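Local coordinates for putative monooxygenase Rv0793 (Mycobacterium tuberculosis, PDB 1Y0H) that is a putative monooxygenase of the antibiotic biosynthesis monooxygenase family that forms a homodimer and might serve in antibiotic biosynthesis or scavenging of reactive oxygen species, at the interface of chains A and B. Sequence-based numbering; all coordinates share one arbitrary frame. Chains: chain A/B, hypothetical protein Rv0793.

The interface of chains A and B. Residues chain A 30, 34, 42-44; chain B 98-101.
The carbonyl oxygen of A:Tyr42 is gripped by two hydrogen bonds from A:Arg34, whose NE and NH2 bind it side-on and in the carbonyl plane, with NE 3.0 Å from A:Tyr42 O. In this homodimer of the ABM family, with its ferredoxin-like fold, the C-terminal end of one chain pairs with strand 41-47 of the other, and the A:Arg34–B:Asp98 salt bridge flanks the pairing. Here NH2 of A:Arg34 lies 3.0 Å from B:Asp98 OD2, which also takes a weak bond from NH1 and a water that bonds to NH1. The guanidinium and carboxylate planes are turned 74° apart, and NH2 comes to OD2 from above the carboxylate plane. The flat guanidinium is clamped over its centre, by A:Ile30 CG2 on one face and B:Ala100 CB on the other, so helix 19-35 and the partner's tail together hold it. A:Ile30 also sends CD1 tip to tip against the B:Asp98 carboxylate.

Backbone bonds set the register of an antiparallel bridge. A:Leu44 N lies 2.8 Å from B:Asp98 O, above its carbonyl plane. B:Asp98 N lies 3.0 Å from A:Leu44 O, on a lone pair; both bonds are nearly straight. Beyond it, B:Ala100 N lies 2.9 Å from A:Asp43 OD1, above the carboxylate plane. A:Arg34 NH2 also salt-bridges A:Asp43 OD1 at 3.3 Å, weak as a hydrogen bond, so its charge probably eases the proximity of A:Asp43 OD1 and B:Asp98 OD2, 5.7 Å apart.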
# COMPACT_ATOMS: atom_id res chain seq x y z
N ILE A 30 14.03 -3.49 8.45
CA ILE A 30 13.18 -4.65 8.21
C ILE A 30 13.20 -5.67 9.33
O ILE A 30 12.15 -6.02 9.86
CB ILE A 30 13.46 -5.31 6.82
CG1 ILE A 30 13.13 -4.30 5.72
CG2 ILE A 30 12.61 -6.56 6.66
CD1 ILE A 30 13.42 -4.81 4.31
N ARG A 34 9.94 -6.08 11.75
CA ARG A 34 9.19 -7.35 11.70
C ARG A 34 9.20 -8.05 13.06
O ARG A 34 8.27 -8.79 13.36
CB ARG A 34 9.73 -8.29 10.61
CG ARG A 34 9.37 -7.84 9.21
CD ARG A 34 9.91 -8.83 8.18
NE ARG A 34 9.70 -8.33 6.82
CZ ARG A 34 10.34 -8.78 5.75
NH1 ARG A 34 11.24 -9.75 5.84
NH2 ARG A 34 10.06 -8.24 4.57
N TYR A 42 5.76 -5.97 7.16
CA TYR A 42 6.57 -4.80 6.81
C TYR A 42 7.35 -5.22 5.57
O TYR A 42 8.32 -5.96 5.68
CB TYR A 42 7.50 -4.49 7.98
CG TYR A 42 8.25 -3.19 7.94
CD1 TYR A 42 9.59 -3.14 7.52
CD2 TYR A 42 7.65 -2.00 8.38
CE1 TYR A 42 10.31 -1.94 7.53
CE2 TYR A 42 8.38 -0.79 8.38
CZ TYR A 42 9.70 -0.78 7.95
OH TYR A 42 10.41 0.39 7.96
N ASP A 43 6.89 -4.76 4.41
CA ASP A 43 7.40 -5.23 3.12
C ASP A 43 7.87 -4.08 2.24
O ASP A 43 7.21 -3.05 2.15
CB ASP A 43 6.33 -6.06 2.40
CG ASP A 43 5.94 -7.31 3.17
OD1 ASP A 43 6.85 -8.01 3.66
OD2 ASP A 43 4.73 -7.59 3.29
N LEU A 44 9.00 -4.29 1.56
CA LEU A 44 9.61 -3.25 0.74
C LEU A 44 9.46 -3.58 -0.75
O LEU A 44 9.73 -4.71 -1.17
CB LEU A 44 11.10 -3.14 1.05
CG LEU A 44 11.93 -2.13 0.25
CD1 LEU A 44 11.44 -0.69 0.42
CD2 LEU A 44 13.39 -2.25 0.67
N ASP B 98 11.74 -6.88 -0.85
CA ASP B 98 11.85 -7.67 0.37
C ASP B 98 10.44 -7.80 0.95
O ASP B 98 9.98 -6.96 1.72
CB ASP B 98 12.82 -6.99 1.34
CG ASP B 98 13.27 -7.91 2.48
OD1 ASP B 98 14.42 -7.75 2.94
OD2 ASP B 98 12.48 -8.78 2.90
N GLU B 99 9.75 -8.85 0.53
CA GLU B 99 8.40 -9.12 0.99
C GLU B 99 8.43 -10.49 1.65
O GLU B 99 8.64 -11.50 0.97
CB GLU B 99 7.41 -9.11 -0.18
CG GLU B 99 5.96 -9.20 0.25
CD GLU B 99 5.04 -9.66 -0.85
OE1 GLU B 99 4.47 -8.80 -1.54
OE2 GLU B 99 4.91 -10.90 -1.03
N ALA B 100 8.24 -10.51 2.97
CA ALA B 100 8.31 -11.74 3.76
C ALA B 100 7.27 -12.78 3.34
O ALA B 100 7.54 -13.99 3.39
CB ALA B 100 8.19 -11.43 5.25
N SER B 101 6.09 -12.31 2.93
CA SER B 101 5.11 -13.14 2.20
C SER B 101 3.92 -12.32 1.73
O SER B 101 3.70 -11.19 2.17
CB SER B 101 4.65 -14.37 3.01
OG SER B 101 3.71 -14.04 4.02
O HOH W 1 13.23 -11.07 3.96